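Putative alpha/beta hydrolase (Desulfitobacterium hafniense, PDB 4RPC) probably acts as a hydrolase of the alpha/beta-hydrolase fold on a substrate not yet identified. Local coordinates at residues R40-L45 with Y49-P54; E55-T60 with A74-E79; R64-S69 with T178-L183. One frame throughout, in Å; residues are numbered along the deposited sequence.

Contact 1: R40-L45 with Y49-P54; sequences RIIRDL and YCLLIP
L45 and Y49 meet where helix 39-45 turns back into strand 50-54, and their side chains cross obliquely. CB of L45 lies 3.7 Å from CD2 of Y49, and the CD2 methyl of L45 also comes against the CD2–CE2 side of the ring. The same pair is tied through the backbone: N of Y49 donates to O of L45 at 2.9 Å, a nearly straight bond (N-H...O 172°). That carbonyl oxygen sits at the ring edge, near its plane. With CG of Y49 anti to the carbonyl carbon (chi1 -60°), the ring is carried beside its own N, which brings CD2 to the leucine. Cutting Y49 back to alanine would probably leave L45 CB and CD2 without the ring that covers them and open a gap at this turn. Farther along, L51 meets L45 at about a right angle, its CD1 lying 4.1 Å from L45 CB. Its other methyl, CD2, is turned to the helix backbone, 3.9 Å from O of I42. The last pair is end-on: I42 and I53 reach toward each other tip to tip, with 4.0 Å between I42 CD1 and I53 CD1. All five touching residues are buried. The three residues between the segments reverse the chain, so the short axes run nearly antiparallel, at 162° and 9.2 Å apart. The helix also packs on helix 249-259, where L45 touches R257 and D44 OD2 hydrogen-bonds to S253 OG. Strand 50-54 itself lies in the mixed sheet between strand 13-17, to which it is antiparallel, and the parallel strand 23-27.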
ATOM      1  N   ARG A  40       8.542   9.135   8.750  1.00 28.53           N
ATOM      2  CA  ARG A  40       8.588  10.540   8.427  1.00 30.24           C
ATOM      3  C   ARG A  40       7.219  11.093   8.229  1.00 29.13           C
ATOM      4  O   ARG A  40       6.936  12.225   8.649  1.00 29.91           O
ATOM      5  CB  ARG A  40       9.468  10.782   7.190  1.00 32.45           C
ATOM      6  CG  ARG A  40       9.546  12.214   6.723  1.00 34.62           C
ATOM      7  CD  ARG A  40      10.071  13.172   7.818  1.00 36.21           C
ATOM      8  NE  ARG A  40       9.998  14.552   7.351  1.00 37.24           N
ATOM      9  CZ  ARG A  40      10.921  15.137   6.580  1.00 40.04           C
ATOM     10  NH1 ARG A  40      12.009  14.484   6.199  1.00 42.02           N
ATOM     11  NH2 ARG A  40      10.759  16.382   6.182  1.00 39.69           N
ATOM     12  N   ILE A  41       6.325  10.298   7.636  1.00 28.34           N
ATOM     13  CA  ILE A  41       4.970  10.802   7.401  1.00 26.73           C
ATOM     14  C   ILE A  41       4.283  11.064   8.724  1.00 26.33           C
ATOM     15  O   ILE A  41       3.629  12.074   8.914  1.00 28.48           O
ATOM     16  CB  ILE A  41       4.145   9.824   6.534  1.00 25.91           C
ATOM     17  CG1 ILE A  41       4.729   9.835   5.114  1.00 26.70           C
ATOM     18  CG2 ILE A  41       2.664  10.216   6.493  1.00 25.35           C
ATOM     19  CD1 ILE A  41       4.245   8.699   4.230  1.00 25.26           C
ATOM     20  N   ILE A  42       4.416  10.129   9.636  1.00 26.07           N
ATOM     21  CA  ILE A  42       3.820  10.267  10.942  1.00 26.11           C
ATOM     22  C   ILE A  42       4.376  11.518  11.607  1.00 28.90           C
ATOM     23  O   ILE A  42       3.604  12.342  12.077  1.00 27.71           O
ATOM     24  CB  ILE A  42       4.102   9.028  11.786  1.00 26.60           C
ATOM     25  CG1 ILE A  42       3.333   7.826  11.234  1.00 26.45           C
ATOM     26  CG2 ILE A  42       3.740   9.238  13.252  1.00 27.28           C
ATOM     27  CD1 ILE A  42       3.882   6.505  11.739  1.00 26.54           C
ATOM     28  N   ARG A  43       5.699  11.677  11.618  1.00 31.34           N
ATOM     29  CA  ARG A  43       6.302  12.881  12.179  1.00 35.03           C
ATOM     30  C   ARG A  43       5.766  14.163  11.582  1.00 35.27           C
ATOM     31  O   ARG A  43       5.480  15.092  12.329  1.00 33.19           O
ATOM     32  CB  ARG A  43       7.825  12.878  12.059  1.00 38.74           C
ATOM     33  CG  ARG A  43       8.483  11.842  12.959  1.00 41.75           C
ATOM     34  CD  ARG A  43       9.963  12.138  13.154  1.00 45.09           C
ATOM     35  NE  ARG A  43      10.676  11.926  11.912  1.00 46.85           N
ATOM     36  CZ  ARG A  43      11.081  10.733  11.465  1.00 49.94           C
ATOM     37  NH1 ARG A  43      10.876   9.608  12.162  1.00 47.67           N
ATOM     38  NH2 ARG A  43      11.737  10.669  10.307  1.00 51.65           N
ATOM     39  N   ASP A  44       5.581  14.198  10.256  1.00 35.87           N
ATOM     40  CA  ASP A  44       5.025  15.402   9.595  1.00 38.12           C
ATOM     41  C   ASP A  44       3.544  15.688   9.909  1.00 35.67           C
ATOM     42  O   ASP A  44       3.142  16.834   9.941  1.00 35.04           O
ATOM     43  CB  ASP A  44       5.184  15.340   8.082  1.00 39.73           C
ATOM     44  CG  ASP A  44       6.622  15.319   7.645  1.00 46.51           C
ATOM     45  OD1 ASP A  44       7.518  15.744   8.434  1.00 50.41           O
ATOM     46  OD2 ASP A  44       6.860  14.855   6.492  1.00 52.33           O
ATOM     47  N   LEU A  45       2.734  14.652  10.105  1.00 32.57           N
ATOM     48  CA  LEU A  45       1.309  14.862  10.298  1.00 30.62           C
ATOM     49  C   LEU A  45       0.832  14.755  11.757  1.00 30.87           C
ATOM     50  O   LEU A  45      -0.294  15.103  12.035  1.00 29.08           O
ATOM     51  CB  LEU A  45       0.526  13.873   9.419  1.00 29.06           C
ATOM     52  CG  LEU A  45       0.864  13.887   7.927  1.00 28.40           C
ATOM     53  CD1 LEU A  45       0.160  12.744   7.226  1.00 27.02           C
ATOM     54  CD2 LEU A  45       0.465  15.211   7.295  1.00 30.10           C
ATOM     55  N   TYR A  49      -3.067  15.323  12.663  1.00 31.74           N
ATOM     56  CA  TYR A  49      -3.866  14.169  12.312  1.00 29.98           C
ATOM     57  C   TYR A  49      -3.786  13.015  13.262  1.00 29.22           C
ATOM     58  O   TYR A  49      -2.760  12.795  13.908  1.00 28.02           O
ATOM     59  CB  TYR A  49      -3.475  13.704  10.909  1.00 29.89           C
ATOM     60  CG  TYR A  49      -3.731  14.825   9.944  1.00 29.67           C
ATOM     61  CD1 TYR A  49      -4.999  15.044   9.485  1.00 28.66           C
ATOM     62  CD2 TYR A  49      -2.718  15.700   9.570  1.00 30.97           C
ATOM     63  CE1 TYR A  49      -5.279  16.088   8.638  1.00 32.20           C
ATOM     64  CE2 TYR A  49      -2.985  16.755   8.713  1.00 32.80           C
ATOM     65  CZ  TYR A  49      -4.270  16.942   8.254  1.00 32.01           C
ATOM     66  OH  TYR A  49      -4.594  17.970   7.427  1.00 34.77           O
ATOM     67  N   CYS A  50      -4.894  12.269  13.307  1.00 27.14           N
ATOM     68  CA  CYS A  50      -4.913  10.983  13.922  1.00 27.09           C
ATOM     69  C   CYS A  50      -4.412   9.937  12.901  1.00 25.60           C
ATOM     70  O   CYS A  50      -5.100   9.646  11.961  1.00 24.88           O
ATOM     71  CB  CYS A  50      -6.316  10.623  14.356  1.00 27.55           C
ATOM     72  SG  CYS A  50      -6.328   9.024  15.181  1.00 30.95           S
ATOM     73  N   LEU A  51      -3.204   9.413  13.102  1.00 25.13           N
ATOM     74  CA  LEU A  51      -2.604   8.449  12.212  1.00 25.24           C
ATOM     75  C   LEU A  51      -2.925   7.083  12.742  1.00 23.08           C
ATOM     76  O   LEU A  51      -2.667   6.776  13.896  1.00 23.63           O
ATOM     77  CB  LEU A  51      -1.064   8.619  12.137  1.00 25.66           C
ATOM     78  CG  LEU A  51      -0.460   9.839  11.419  1.00 27.04           C
ATOM     79  CD1 LEU A  51      -1.365  10.378  10.314  1.00 25.03           C
ATOM     80  CD2 LEU A  51      -0.073  10.947  12.366  1.00 27.37           C
ATOM     81  N   LEU A  52      -3.483   6.267  11.893  1.00 21.70           N
ATOM     82  CA  LEU A  52      -3.709   4.879  12.200  1.00 22.38           C
ATOM     83  C   LEU A  52      -2.930   3.980  11.248  1.00 21.38           C
ATOM     84  O   LEU A  52      -3.137   4.038  10.023  1.00 20.86           O
ATOM     85  CB  LEU A  52      -5.206   4.634  12.046  1.00 23.73           C
ATOM     86  CG  LEU A  52      -6.116   5.629  12.794  1.00 23.78           C
ATOM     87  CD1 LEU A  52      -7.525   5.651  12.201  1.00 23.65           C
ATOM     88  CD2 LEU A  52      -6.124   5.236  14.254  1.00 25.43           C
ATOM     89  N   ILE A  53      -2.085   3.113  11.789  1.00 21.36           N
ATOM     90  CA  ILE A  53      -1.174   2.333  10.999  1.00 22.39           C
ATOM     91  C   ILE A  53      -1.279   0.848  11.309  1.00 23.87           C
ATOM     92  O   ILE A  53      -0.839   0.392  12.344  1.00 26.53           O
ATOM     93  CB  ILE A  53       0.293   2.779  11.186  1.00 23.20           C
ATOM     94  CG1 ILE A  53       0.427   4.338  11.200  1.00 23.86           C
ATOM     95  CG2 ILE A  53       1.164   2.197  10.105  1.00 21.77           C
ATOM     96  CD1 ILE A  53       0.301   4.937  12.548  1.00 24.52           C
ATOM     97  N   PRO A  54      -1.907   0.074  10.423  1.00 24.09           N
ATOM     98  CA  PRO A  54      -1.975  -1.341  10.742  1.00 24.63           C
ATOM     99  C   PRO A  54      -0.673  -2.108  10.469  1.00 24.09           C
ATOM    100  O   PRO A  54       0.160  -1.663   9.705  1.00 23.92           O
ATOM    101  CB  PRO A  54      -3.062  -1.849   9.788  1.00 25.04           C
ATOM    102  CG  PRO A  54      -3.173  -0.821   8.708  1.00 23.13           C
ATOM    103  CD  PRO A  54      -2.868   0.463   9.390  1.00 23.00           C
TER

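Contact 2: E55-T60 with A74-E79; sequences ELEGHT and AGKLGE
E57 and K76 join the loop that leaves strand 50-54 to helix 70-83, within the beta-alpha connection of an alpha/beta-hydrolase fold; E57 occupies the second position of a type II beta turn running from L56 to H59. A hydrogen-bonded salt bridge spans the gap: NZ of K76 donates to OE2 of E57 at 2.7 Å. The ammonium comes in on the anti lone pair of OE2, the side away from OE1, and OE1 is hydrogen-bonded to OG1 of T73, so the carboxylate is held through both oxygens. Both chains are kinked to meet, E57 at chi2 (84°) and K76 at chi3 (62°). The CA atoms of the pair stay 10.2 Å apart, so side chains alone close the distance. Other hydrogen bonds shape the turn. N of H59 donates to O of L56 at 3.0 Å, closing the turn, while G58 takes its positive phi of 72°. H59 is also the centre of an inverse gamma turn, and its NE2 reaches outside it, hydrogen-bonded to N of G31. Its ND1 donates to O of E57 at 2.8 Å, with the acceptor in the imidazole plane but the donor well above the carbonyl plane.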
ATOM      1  N   GLU A  55      -0.514  -3.272  11.079  1.00 24.21           N
ATOM      2  CA  GLU A  55       0.454  -4.269  10.612  1.00 24.24           C
ATOM      3  C   GLU A  55      -0.257  -5.284   9.759  1.00 23.82           C
ATOM      4  O   GLU A  55      -1.253  -5.851  10.183  1.00 23.81           O
ATOM      5  CB  GLU A  55       0.995  -5.018  11.795  1.00 26.49           C
ATOM      6  CG  GLU A  55       1.740  -4.147  12.743  1.00 28.63           C
ATOM      7  CD  GLU A  55       2.261  -4.905  13.950  1.00 31.74           C
ATOM      8  OE1 GLU A  55       2.031  -6.160  14.078  1.00 32.06           O
ATOM      9  OE2 GLU A  55       2.884  -4.194  14.761  1.00 31.94           O
ATOM     10  N   LEU A  56       0.192  -5.507   8.545  1.00 22.73           N
ATOM     11  CA  LEU A  56      -0.342  -6.614   7.766  1.00 21.57           C
ATOM     12  C   LEU A  56      -0.006  -7.911   8.500  1.00 22.16           C
ATOM     13  O   LEU A  56       1.016  -8.016   9.180  1.00 22.16           O
ATOM     14  CB  LEU A  56       0.258  -6.631   6.362  1.00 21.59           C
ATOM     15  CG  LEU A  56      -0.077  -5.479   5.405  1.00 20.98           C
ATOM     16  CD1 LEU A  56       0.528  -5.788   4.042  1.00 20.52           C
ATOM     17  CD2 LEU A  56      -1.559  -5.396   5.266  1.00 20.86           C
ATOM     18  N   GLU A  57      -0.894  -8.884   8.407  1.00 22.32           N
ATOM     19  CA  GLU A  57      -0.655 -10.174   9.044  1.00 23.41           C
ATOM     20  C   GLU A  57       0.735 -10.707   8.792  1.00 22.54           C
ATOM     21  O   GLU A  57       1.249 -10.673   7.688  1.00 20.93           O
ATOM     22  CB  GLU A  57      -1.695 -11.212   8.624  1.00 24.61           C
ATOM     23  CG  GLU A  57      -3.088 -10.924   9.195  1.00 26.09           C
ATOM     24  CD  GLU A  57      -3.912  -9.914   8.374  1.00 26.59           C
ATOM     25  OE1 GLU A  57      -3.383  -9.342   7.407  1.00 25.76           O
ATOM     26  OE2 GLU A  57      -5.128  -9.738   8.674  1.00 27.92           O
ATOM     27  N   GLY A  58       1.328 -11.222   9.859  1.00 23.56           N
ATOM     28  CA  GLY A  58       2.687 -11.775   9.844  1.00 24.25           C
ATOM     29  C   GLY A  58       3.857 -10.788   9.725  1.00 24.11           C
ATOM     30  O   GLY A  58       5.008 -11.236   9.757  1.00 25.68           O
ATOM     31  N   HIS A  59       3.590  -9.468   9.611  1.00 22.12           N
ATOM     32  CA  HIS A  59       4.638  -8.496   9.487  1.00 22.08           C
ATOM     33  C   HIS A  59       5.052  -7.896  10.852  1.00 23.53           C
ATOM     34  O   HIS A  59       4.905  -6.678  11.145  1.00 21.65           O
ATOM     35  CB  HIS A  59       4.201  -7.431   8.505  1.00 21.96           C
ATOM     36  CG  HIS A  59       4.155  -7.951   7.099  1.00 22.09           C
ATOM     37  ND1 HIS A  59       3.351  -9.015   6.747  1.00 21.24           N
ATOM     38  CD2 HIS A  59       4.829  -7.596   5.984  1.00 21.79           C
ATOM     39  CE1 HIS A  59       3.572  -9.326   5.485  1.00 22.36           C
ATOM     40  NE2 HIS A  59       4.436  -8.462   4.989  1.00 22.61           N
ATOM     41  N   THR A  60       5.625  -8.769  11.652  1.00 23.97           N
ATOM     42  CA  THR A  60       5.927  -8.490  13.039  1.00 25.95           C
ATOM     43  C   THR A  60       7.026  -9.511  13.428  1.00 26.71           C
ATOM     44  O   THR A  60       7.328 -10.475  12.654  1.00 25.44           O
ATOM     45  CB  THR A  60       4.620  -8.592  13.859  1.00 27.18           C
ATOM     46  OG1 THR A  60       4.819  -8.092  15.169  1.00 31.08           O
ATOM     47  CG2 THR A  60       4.064 -10.002  13.957  1.00 27.85           C
ATOM     48  N   ALA A  74      -8.923  -6.496   5.031  1.00 20.90           N
ATOM     49  CA  ALA A  74      -9.774  -5.293   5.032  1.00 20.99           C
ATOM     50  C   ALA A  74     -10.882  -5.427   6.079  1.00 22.71           C
ATOM     51  O   ALA A  74     -11.058  -4.526   6.908  1.00 23.53           O
ATOM     52  CB  ALA A  74     -10.352  -5.023   3.648  1.00 21.01           C
ATOM     53  N   GLY A  75     -11.567  -6.570   6.100  1.00 24.76           N
ATOM     54  CA  GLY A  75     -12.613  -6.831   7.108  1.00 26.61           C
ATOM     55  C   GLY A  75     -12.080  -6.705   8.525  1.00 27.27           C
ATOM     56  O   GLY A  75     -12.597  -5.953   9.357  1.00 29.59           O
ATOM     57  N   LYS A  76     -10.997  -7.394   8.821  1.00 28.38           N
ATOM     58  CA  LYS A  76     -10.404  -7.252  10.173  1.00 29.66           C
ATOM     59  C   LYS A  76     -10.009  -5.823  10.562  1.00 28.40           C
ATOM     60  O   LYS A  76     -10.170  -5.397  11.699  1.00 27.13           O
ATOM     61  CB  LYS A  76      -9.263  -8.249  10.299  1.00 31.60           C
ATOM     62  CG  LYS A  76      -9.858  -9.669  10.435  1.00 35.24           C
ATOM     63  CD  LYS A  76      -8.822 -10.711  10.189  1.00 38.59           C
ATOM     64  CE  LYS A  76      -7.700 -10.608  11.214  1.00 40.78           C
ATOM     65  NZ  LYS A  76      -6.460 -11.094  10.557  1.00 43.77           N
ATOM     66  N   LEU A  77      -9.532  -5.064   9.588  1.00 27.57           N
ATOM     67  CA  LEU A  77      -9.118  -3.691   9.818  1.00 28.01           C
ATOM     68  C   LEU A  77     -10.316  -2.807  10.119  1.00 28.20           C
ATOM     69  O   LEU A  77     -10.247  -1.880  10.946  1.00 25.23           O
ATOM     70  CB  LEU A  77      -8.421  -3.167   8.547  1.00 29.69           C
ATOM     71  CG  LEU A  77      -7.599  -1.919   8.564  1.00 32.02           C
ATOM     72  CD1 LEU A  77      -6.788  -1.841   9.844  1.00 34.98           C
ATOM     73  CD2 LEU A  77      -6.690  -1.914   7.332  1.00 33.81           C
ATOM     74  N   GLY A  78     -11.404  -3.069   9.404  1.00 28.61           N
ATOM     75  CA  GLY A  78     -12.657  -2.364   9.655  1.00 31.40           C
ATOM     76  C   GLY A  78     -13.115  -2.644  11.089  1.00 31.43           C
ATOM     77  O   GLY A  78     -13.663  -1.767  11.771  1.00 31.85           O
ATOM     78  N   GLU A  79     -12.895  -3.845  11.563  1.00 31.03           N
ATOM     79  CA  GLU A  79     -13.272  -4.130  12.965  1.00 35.51           C
ATOM     80  C   GLU A  79     -12.364  -3.409  13.949  1.00 35.07           C
ATOM     81  O   GLU A  79     -12.789  -3.082  15.026  1.00 36.24           O
ATOM     82  CB  GLU A  79     -13.214  -5.618  13.241  1.00 38.29           C
ATOM     83  CG  GLU A  79     -14.273  -6.355  12.446  1.00 41.83           C
ATOM     84  CD  GLU A  79     -14.225  -7.853  12.655  1.00 47.65           C
ATOM     85  OE1 GLU A  79     -13.309  -8.544  12.115  1.00 50.54           O
ATOM     86  OE2 GLU A  79     -15.129  -8.330  13.347  1.00 48.22           O
TER

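Contact 3: R64-S69 with T178-L183; sequences REYMVS and TREALL
Y66 and A181 mark the closest backbone approach, their CA atoms 5.6 Å apart, where the irregular loop 64-69, extended at E65-M67, passes the first turn of helix 179-191. A water spans the two backbones, accepting from N of M67 at 3.1 Å and donating to O of A181 at 2.7 Å. The Y66 ring carries the side-chain contact, its CG anti to the carbonyl carbon (chi1 -57°), which turns the ring over to the helix start. Its CD1 lies 3.7 Å from CA of A181, and CB of A181 touches the same flank of the ring. Nearer the hydroxyl end, CB of E180 makes an off-centre CH-pi contact, 4.2 Å from the ring centroid and 29° off its normal. The E180 carboxylate plane is turned 80° from the ring, and the aliphatic root of the glutamate, rather than its charge, meets the aromatic. Y66 also meets the ring of H184, the two planes nearly parallel. OG1 of T178 N-caps the helix, accepting a weak bond from N of A181 at 3.3 Å. The Y66 contact joins this loop to helix 179-191, which lies in the insertion between strands 112-119 and 204-210, consistent with the cap region of many alpha/beta hydrolases.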
ATOM      1  N   ARG A  64       1.920 -14.698  14.726  1.00 35.92           N
ATOM      2  CA  ARG A  64       1.022 -15.757  15.153  1.00 38.76           C
ATOM      3  C   ARG A  64       0.046 -16.066  14.018  1.00 35.33           C
ATOM      4  O   ARG A  64      -0.754 -16.979  14.130  1.00 35.84           O
ATOM      5  CB  ARG A  64       0.244 -15.364  16.423  1.00 42.99           C
ATOM      6  CG  ARG A  64       1.074 -14.744  17.550  1.00 47.80           C
ATOM      7  CD  ARG A  64       0.343 -14.870  18.894  1.00 53.40           C
ATOM      8  NE  ARG A  64       0.191 -16.279  19.275  1.00 60.42           N
ATOM      9  CZ  ARG A  64      -0.772 -16.809  20.048  1.00 67.07           C
ATOM     10  NH1 ARG A  64      -1.756 -16.067  20.562  1.00 68.53           N
ATOM     11  NH2 ARG A  64      -0.748 -18.118  20.308  1.00 68.94           N
ATOM     12  N   GLU A  65       0.121 -15.345  12.920  1.00 32.50           N
ATOM     13  CA  GLU A  65      -0.652 -15.733  11.758  1.00 32.22           C
ATOM     14  C   GLU A  65      -0.149 -15.078  10.489  1.00 28.55           C
ATOM     15  O   GLU A  65       0.698 -14.207  10.514  1.00 28.32           O
ATOM     16  CB  GLU A  65      -2.127 -15.377  11.957  1.00 34.05           C
ATOM     17  CG  GLU A  65      -2.388 -13.890  11.742  1.00 36.15           C
ATOM     18  CD  GLU A  65      -3.737 -13.425  12.294  1.00 40.71           C
ATOM     19  OE1 GLU A  65      -4.835 -13.846  11.799  1.00 42.82           O
ATOM     20  OE2 GLU A  65      -3.676 -12.639  13.260  1.00 43.19           O
ATOM     21  N   TYR A  66      -0.738 -15.484   9.377  1.00 26.05           N
ATOM     22  CA  TYR A  66      -0.346 -15.009   8.083  1.00 25.00           C
ATOM     23  C   TYR A  66      -1.597 -14.562   7.366  1.00 23.91           C
ATOM     24  O   TYR A  66      -2.712 -14.937   7.736  1.00 23.83           O
ATOM     25  CB  TYR A  66       0.292 -16.143   7.277  1.00 25.96           C
ATOM     26  CG  TYR A  66       1.503 -16.826   7.922  1.00 27.36           C
ATOM     27  CD1 TYR A  66       2.591 -16.086   8.367  1.00 26.18           C
ATOM     28  CD2 TYR A  66       1.561 -18.204   8.026  1.00 28.67           C
ATOM     29  CE1 TYR A  66       3.709 -16.705   8.867  1.00 28.06           C
ATOM     30  CE2 TYR A  66       2.663 -18.834   8.564  1.00 29.77           C
ATOM     31  CZ  TYR A  66       3.730 -18.087   8.983  1.00 29.64           C
ATOM     32  OH  TYR A  66       4.835 -18.721   9.542  1.00 32.18           O
HETATM   33  N   MSE A  67      -1.383 -13.790   6.318  1.00 22.77           N
HETATM   34  CA  MSE A  67      -2.434 -13.171   5.547  1.00 22.75           C
HETATM   35  C   MSE A  67      -3.188 -14.230   4.775  1.00 23.23           C
HETATM   36  O   MSE A  67      -2.595 -15.159   4.288  1.00 24.67           O
HETATM   37  CB  MSE A  67      -1.843 -12.215   4.532  1.00 22.92           C
HETATM   38  CG  MSE A  67      -2.498 -10.880   4.756  1.00 26.03           C
HETATM   39 SE   MSE A  67      -1.993  -9.542   3.422  0.84 26.88          SE
HETATM   40  CE  MSE A  67      -0.238  -9.441   4.123  1.00 27.88           C
ATOM     41  N   VAL A  68      -4.502 -14.061   4.670  1.00 23.32           N
ATOM     42  CA  VAL A  68      -5.372 -14.949   3.903  1.00 24.00           C
ATOM     43  C   VAL A  68      -5.851 -14.268   2.617  1.00 22.26           C
ATOM     44  O   VAL A  68      -5.773 -14.831   1.571  1.00 22.97           O
ATOM     45  CB  VAL A  68      -6.597 -15.401   4.717  1.00 25.35           C
ATOM     46  CG1 VAL A  68      -7.451 -16.386   3.921  1.00 26.94           C
ATOM     47  CG2 VAL A  68      -6.162 -16.106   5.994  1.00 27.56           C
ATOM     48  N   SER A  69      -6.354 -13.057   2.704  1.00 20.86           N
ATOM     49  CA  SER A  69      -6.783 -12.357   1.532  1.00 20.11           C
ATOM     50  C   SER A  69      -6.906 -10.862   1.823  1.00 19.11           C
ATOM     51  O   SER A  69      -7.011 -10.409   2.953  1.00 18.72           O
ATOM     52  CB  SER A  69      -8.169 -12.870   1.110  1.00 20.66           C
ATOM     53  OG  SER A  69      -9.066 -12.600   2.162  1.00 20.81           O
ATOM     54  N   THR A 178       9.717 -13.098   7.662  1.00 22.17           N
ATOM     55  CA  THR A 178       9.924 -14.469   7.252  1.00 21.38           C
ATOM     56  C   THR A 178       9.383 -14.693   5.894  1.00 19.73           C
ATOM     57  O   THR A 178       8.436 -14.044   5.467  1.00 18.47           O
ATOM     58  CB  THR A 178       9.252 -15.450   8.213  1.00 22.17           C
ATOM     59  OG1 THR A 178       7.825 -15.281   8.188  1.00 20.42           O
ATOM     60  CG2 THR A 178       9.805 -15.241   9.563  1.00 23.00           C
ATOM     61  N   ARG A 179       9.972 -15.635   5.193  1.00 20.97           N
ATOM     62  CA  ARG A 179       9.531 -15.915   3.855  1.00 22.01           C
ATOM     63  C   ARG A 179       8.051 -16.338   3.818  1.00 22.03           C
ATOM     64  O   ARG A 179       7.268 -15.823   2.961  1.00 20.33           O
ATOM     65  CB  ARG A 179      10.443 -16.907   3.127  1.00 23.48           C
ATOM     66  CG  ARG A 179       9.938 -17.176   1.705  1.00 24.29           C
ATOM     67  CD  ARG A 179      10.913 -17.982   0.884  1.00 26.50           C
ATOM     68  NE  ARG A 179      10.596 -17.978  -0.549  1.00 27.57           N
ATOM     69  CZ  ARG A 179       9.628 -18.682  -1.122  1.00 26.82           C
ATOM     70  NH1 ARG A 179       8.781 -19.410  -0.408  1.00 27.84           N
ATOM     71  NH2 ARG A 179       9.448 -18.581  -2.428  1.00 28.76           N
ATOM     72  N   GLU A 180       7.622 -17.153   4.783  1.00 23.61           N
ATOM     73  CA  GLU A 180       6.212 -17.573   4.739  1.00 25.30           C
ATOM     74  C   GLU A 180       5.309 -16.378   4.835  1.00 23.07           C
ATOM     75  O   GLU A 180       4.327 -16.324   4.164  1.00 21.15           O
ATOM     76  CB  GLU A 180       5.812 -18.529   5.863  1.00 29.81           C
ATOM     77  CG  GLU A 180       5.853 -20.036   5.587  1.00 35.74           C
ATOM     78  CD  GLU A 180       5.279 -20.546   4.269  1.00 37.91           C
ATOM     79  OE1 GLU A 180       4.047 -20.788   4.194  1.00 44.88           O
ATOM     80  OE2 GLU A 180       6.093 -20.767   3.331  1.00 40.73           O
ATOM     81  N   ALA A 181       5.630 -15.411   5.691  1.00 23.01           N
ATOM     82  CA  ALA A 181       4.735 -14.278   5.901  1.00 21.92           C
ATOM     83  C   ALA A 181       4.657 -13.418   4.654  1.00 19.96           C
ATOM     84  O   ALA A 181       3.592 -12.975   4.214  1.00 19.08           O
ATOM     85  CB  ALA A 181       5.198 -13.460   7.099  1.00 23.03           C
ATOM     86  N   LEU A 182       5.804 -13.226   4.071  1.00 19.40           N
ATOM     87  CA  LEU A 182       5.932 -12.445   2.840  1.00 18.36           C
ATOM     88  C   LEU A 182       5.207 -13.102   1.722  1.00 18.32           C
ATOM     89  O   LEU A 182       4.451 -12.451   0.997  1.00 17.57           O
ATOM     90  CB  LEU A 182       7.402 -12.330   2.469  1.00 18.33           C
ATOM     91  CG  LEU A 182       7.818 -11.718   1.152  1.00 18.18           C
ATOM     92  CD1 LEU A 182       7.264 -10.326   1.148  1.00 18.00           C
ATOM     93  CD2 LEU A 182       9.334 -11.644   1.022  1.00 19.48           C
ATOM     94  N   LEU A 183       5.441 -14.410   1.579  1.00 18.39           N
ATOM     95  CA  LEU A 183       4.789 -15.161   0.553  1.00 18.30           C
ATOM     96  C   LEU A 183       3.255 -15.090   0.644  1.00 18.64           C
ATOM     97  O   LEU A 183       2.587 -14.877  -0.354  1.00 17.96           O
ATOM     98  CB  LEU A 183       5.293 -16.623   0.564  1.00 19.36           C
ATOM     99  CG  LEU A 183       4.737 -17.549  -0.475  1.00 20.40           C
ATOM    100  CD1 LEU A 183       5.284 -17.207  -1.818  1.00 21.18           C
ATOM    101  CD2 LEU A 183       5.122 -18.980  -0.172  1.00 23.37           C
TER
HETATM  102  O   HOH W   1       1.502 -12.791   5.944  1.00 17.97           O

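How the contacts relate
From the N terminus, contact 1 comes first and closes the shortest loop, with three residues between its two segments. Contact 2 opens directly after strand 50-54 and returns to helix 70-83; the two contacts are in series and touch where P54 CB packs on L77 CD1. Contact 3 starts inside the loop spanned by contact 2 and ends at helix 179-191, 108 residues on, so contacts 2 and 3 cross. They also touch, as E57 OE1 lies against M67 CG and G58 O against A181 CB. Contacts 1 and 3 do not touch. Together they tie the edge region of the sheet, through one long loop, to helix 179-191.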